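PDB 1EE8: MUTM (fpg) protein from Thermus thermophilus, which is a zinc-containing member of the formamidopyrimidine-DNA glycosylase family, with an N-terminal beta-rich domain, an H2TH domain and a zinc finger. Local coordinates for residues R14-V25 with A39-V47. Residues are numbered along the deposited sequence; the frame is centred on the assembly and turned at random.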
loop_
_atom_site.group_PDB
_atom_site.type_symbol
_atom_site.label_atom_id
_atom_site.label_comp_id
_atom_site.label_asym_id
_atom_site.label_seq_id
_atom_site.Cartn_x
_atom_site.Cartn_y
_atom_site.Cartn_z
ATOM N N ARG A 14 -17.942 14.295 7.260
ATOM C CA ARG A 14 -17.484 13.958 8.606
ATOM C C ARG A 14 -18.489 13.244 9.501
ATOM O O ARG A 14 -18.150 12.239 10.123
ATOM C CB ARG A 14 -16.916 15.189 9.320
ATOM C CG ARG A 14 -15.570 15.633 8.758
ATOM C CD ARG A 14 -14.695 16.280 9.822
ATOM N NE ARG A 14 -15.373 17.389 10.475
ATOM C CZ ARG A 14 -14.952 17.981 11.587
ATOM N NH1 ARG A 14 -13.840 17.571 12.192
ATOM N NH2 ARG A 14 -15.646 18.990 12.088
ATOM N N PRO A 15 -19.736 13.734 9.575
ATOM C CA PRO A 15 -20.738 13.077 10.424
ATOM C C PRO A 15 -21.107 11.690 9.898
ATOM O O PRO A 15 -21.702 10.880 10.613
ATOM C CB PRO A 15 -21.941 14.020 10.353
ATOM C CG PRO A 15 -21.363 15.335 9.905
ATOM C CD PRO A 15 -20.299 14.931 8.930
ATOM N N LEU A 16 -20.755 11.424 8.644
ATOM C CA LEU A 16 -21.079 10.151 8.013
ATOM C C LEU A 16 -19.960 9.116 7.990
ATOM O O LEU A 16 -20.231 7.924 7.872
ATOM C CB LEU A 16 -21.538 10.390 6.568
ATOM C CG LEU A 16 -22.713 11.338 6.323
ATOM C CD1 LEU A 16 -22.915 11.529 4.816
ATOM C CD2 LEU A 16 -23.968 10.770 6.976
ATOM N N VAL A 17 -18.712 9.556 8.105
ATOM C CA VAL A 17 -17.594 8.626 8.033
ATOM C C VAL A 17 -16.698 8.543 9.260
ATOM O O VAL A 17 -15.962 7.572 9.421
ATOM C CB VAL A 17 -16.702 8.960 6.830
ATOM C CG1 VAL A 17 -17.556 9.115 5.587
ATOM C CG2 VAL A 17 -15.915 10.235 7.103
ATOM N N LEU A 18 -16.743 9.559 10.113
ATOM C CA LEU A 18 -15.907 9.578 11.305
ATOM C C LEU A 18 -16.005 8.275 12.097
ATOM O O LEU A 18 -17.097 7.816 12.425
ATOM C CB LEU A 18 -16.296 10.766 12.189
ATOM C CG LEU A 18 -15.285 11.903 12.368
ATOM C CD1 LEU A 18 -14.218 11.473 13.354
ATOM C CD2 LEU A 18 -14.669 12.286 11.038
ATOM N N GLY A 19 -14.856 7.667 12.378
ATOM C CA GLY A 19 -14.841 6.432 13.149
ATOM C C GLY A 19 -15.194 5.162 12.397
ATOM O O GLY A 19 -15.134 4.069 12.962
ATOM N N GLN A 20 -15.560 5.300 11.127
ATOM C CA GLN A 20 -15.922 4.152 10.298
ATOM C C GLN A 20 -14.696 3.475 9.690
ATOM O O GLN A 20 -13.696 4.128 9.381
ATOM C CB GLN A 20 -16.846 4.599 9.158
ATOM C CG GLN A 20 -18.213 5.086 9.598
ATOM C CD GLN A 20 -19.273 4.015 9.465
ATOM O OE1 GLN A 20 -19.624 3.600 8.353
ATOM N NE2 GLN A 20 -19.787 3.551 10.601
ATOM N N THR A 21 -14.782 2.164 9.505
ATOM C CA THR A 21 -13.688 1.429 8.908
ATOM C C THR A 21 -13.740 1.527 7.382
ATOM O O THR A 21 -14.744 1.178 6.757
ATOM C CB THR A 21 -13.725 -0.064 9.295
ATOM O OG1 THR A 21 -13.489 -0.203 10.703
ATOM C CG2 THR A 21 -12.659 -0.836 8.529
ATOM N N LEU A 22 -12.670 2.034 6.785
ATOM C CA LEU A 22 -12.609 2.107 5.331
ATOM C C LEU A 22 -12.149 0.710 4.913
ATOM O O LEU A 22 -10.952 0.406 4.938
ATOM C CB LEU A 22 -11.603 3.166 4.880
ATOM C CG LEU A 22 -11.261 3.162 3.384
ATOM C CD1 LEU A 22 -12.504 3.473 2.553
ATOM C CD2 LEU A 22 -10.164 4.186 3.110
ATOM N N ARG A 23 -13.106 -0.144 4.557
ATOM C CA ARG A 23 -12.807 -1.522 4.165
ATOM C C ARG A 23 -12.057 -1.628 2.843
ATOM O O ARG A 23 -11.137 -2.432 2.699
ATOM C CB ARG A 23 -14.097 -2.337 4.080
ATOM C CG ARG A 23 -14.827 -2.483 5.412
ATOM C CD ARG A 23 -16.131 -3.248 5.238
ATOM N NE ARG A 23 -16.729 -3.617 6.520
ATOM C CZ ARG A 23 -17.958 -4.110 6.664
ATOM N NH1 ARG A 23 -18.734 -4.295 5.602
ATOM N NH2 ARG A 23 -18.409 -4.420 7.872
ATOM N N GLN A 24 -12.452 -0.822 1.868
ATOM C CA GLN A 24 -11.775 -0.874 0.587
ATOM C C GLN A 24 -12.007 0.350 -0.279
ATOM O O GLN A 24 -12.975 1.080 -0.103
ATOM C CB GLN A 24 -12.188 -2.143 -0.173
ATOM C CG GLN A 24 -13.576 -2.690 0.182
ATOM C CD GLN A 24 -13.941 -3.959 -0.599
ATOM O OE1 GLN A 24 -15.013 -4.536 -0.400
ATOM N NE2 GLN A 24 -13.054 -4.389 -1.491
ATOM N N VAL A 25 -11.072 0.573 -1.197
ATOM C CA VAL A 25 -11.145 1.664 -2.148
ATOM C C VAL A 25 -11.185 0.915 -3.460
ATOM O O VAL A 25 -10.175 0.371 -3.918
ATOM C CB VAL A 25 -9.894 2.561 -2.120
ATOM C CG1 VAL A 25 -10.088 3.742 -3.068
ATOM C CG2 VAL A 25 -9.640 3.051 -0.705
ATOM N N ALA A 39 -4.613 2.540 2.183
ATOM C CA ALA A 39 -5.696 3.027 3.029
ATOM C C ALA A 39 -6.702 1.976 3.478
ATOM O O ALA A 39 -7.439 2.192 4.439
ATOM C CB ALA A 39 -6.441 4.148 2.295
ATOM N N GLU A 40 -6.732 0.841 2.792
ATOM C CA GLU A 40 -7.700 -0.202 3.103
ATOM C C GLU A 40 -7.563 -0.898 4.456
ATOM O O GLU A 40 -6.459 -1.202 4.923
ATOM C CB GLU A 40 -7.713 -1.235 1.974
ATOM C CG GLU A 40 -8.172 -0.641 0.648
ATOM C CD GLU A 40 -8.233 -1.667 -0.468
ATOM O OE1 GLU A 40 -9.096 -1.523 -1.357
ATOM O OE2 GLU A 40 -7.418 -2.611 -0.463
ATOM N N GLY A 41 -8.714 -1.130 5.081
ATOM C CA GLY A 41 -8.761 -1.789 6.368
ATOM C C GLY A 41 -8.321 -0.905 7.513
ATOM O O GLY A 41 -7.694 -1.376 8.448
ATOM N N ARG A 42 -8.647 0.380 7.440
ATOM C CA ARG A 42 -8.264 1.318 8.486
ATOM C C ARG A 42 -9.460 2.188 8.832
ATOM O O ARG A 42 -10.285 2.504 7.965
ATOM C CB ARG A 42 -7.117 2.216 8.006
ATOM C CG ARG A 42 -5.847 1.486 7.615
ATOM C CD ARG A 42 -4.845 2.464 7.048
ATOM N NE ARG A 42 -3.650 1.804 6.528
ATOM C CZ ARG A 42 -2.636 1.365 7.272
ATOM N NH1 ARG A 42 -2.642 1.507 8.586
ATOM N NH2 ARG A 42 -1.604 0.788 6.686
ATOM N N ARG A 43 -9.562 2.584 10.091
ATOM C CA ARG A 43 -10.675 3.429 10.490
ATOM C C ARG A 43 -10.374 4.866 10.126
ATOM O O ARG A 43 -9.222 5.297 10.150
ATOM C CB ARG A 43 -10.940 3.304 11.986
ATOM C CG ARG A 43 -11.557 1.974 12.350
ATOM C CD ARG A 43 -11.774 1.821 13.842
ATOM N NE ARG A 43 -12.295 0.491 14.135
ATOM C CZ ARG A 43 -13.548 0.105 13.906
ATOM N NH1 ARG A 43 -14.428 0.956 13.386
ATOM N NH2 ARG A 43 -13.916 -1.144 14.174
ATOM N N ILE A 44 -11.418 5.594 9.753
ATOM C CA ILE A 44 -11.280 6.990 9.383
ATOM C C ILE A 44 -11.333 7.812 10.667
ATOM O O ILE A 44 -12.361 7.848 11.341
ATOM C CB ILE A 44 -12.422 7.418 8.442
ATOM C CG1 ILE A 44 -12.359 6.582 7.156
ATOM C CG2 ILE A 44 -12.328 8.914 8.144
ATOM C CD1 ILE A 44 -13.456 6.889 6.161
ATOM N N LEU A 45 -10.224 8.464 10.992
ATOM C CA LEU A 45 -10.129 9.275 12.200
ATOM C C LEU A 45 -10.499 10.738 11.996
ATOM O O LEU A 45 -10.906 11.419 12.934
ATOM C CB LEU A 45 -8.716 9.180 12.765
ATOM C CG LEU A 45 -8.247 7.740 13.004
ATOM C CD1 LEU A 45 -6.864 7.749 13.639
ATOM C CD2 LEU A 45 -9.246 7.018 13.896
ATOM N N GLU A 46 -10.348 11.226 10.769
ATOM C CA GLU A 46 -10.683 12.610 10.462
ATOM C C GLU A 46 -10.701 12.855 8.968
ATOM O O GLU A 46 -10.158 12.067 8.190
ATOM C CB GLU A 46 -9.668 13.564 11.093
ATOM C CG GLU A 46 -10.118 14.204 12.389
ATOM C CD GLU A 46 -11.194 15.265 12.204
ATOM O OE1 GLU A 46 -11.754 15.389 11.088
ATOM O OE2 GLU A 46 -11.485 15.974 13.193
ATOM N N VAL A 47 -11.344 13.952 8.580
ATOM C CA VAL A 47 -11.412 14.365 7.184
ATOM C C VAL A 47 -10.973 15.823 7.206
ATOM O O VAL A 47 -11.728 16.703 7.621
ATOM C CB VAL A 47 -12.844 14.264 6.612
ATOM C CG1 VAL A 47 -12.847 14.658 5.131
ATOM C CG2 VAL A 47 -13.376 12.850 6.774
HETATM O O HOH W 1 -10.434 -3.677 -2.376
#
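R43 lays its guanidinium beneath the hydroxyl of T21: OG1 stands 3.1 Å above the plane, toward the rim, a position over the face that argues against a hydrogen bond. The same group uses its edge for G19, NH1 donating to the carbonyl O at 3.2 Å, with the acceptor close to the guanidinium plane. The T21 hydroxyl is instead hydrogen-bonded to E89. T21 and R43 form an antiparallel non-hydrogen-bonded pair; next to them L22 N donates to R42 O at 2.7 Å. Because G41 and R42 both face L22, the pairing carries a G1 bulge, and L22 O accepts from G41 N and, weakly, from R42 N. E40 runs extended beyond CG and reaches past this bulge, where the anti lone pair of OE1 takes V25 N at 2.9 Å, nearly straight at 166°; a water ties the same oxygen to Q24 NE2.

On the buried side, I44 CD1 packs on V17 CB at 3.9 Å, while V17 CG2 touches V47 CG2, the two side chains crossing at about a right angle. L22, its CG anti to the backbone N (chi1 169°), sends CD2 to A39 CB at 3.8 Å. At the helix end, R14 presents NH1 to E46 OE2 in a 3.0 Å salt bridge with the two flat groups 18° from coplanar. V47 N also binds E46 OE1, which helps fix the carboxylate.

A type II turn from V17 to Q20 links helix 3-17 to strand 21-26, which pairs with strand 42-50 in the N-terminal domain sheet. Strands 82-88 and 53-58 flank this pair on its two outer edges, and R108 of the second subunit forms a salt bridge with E40.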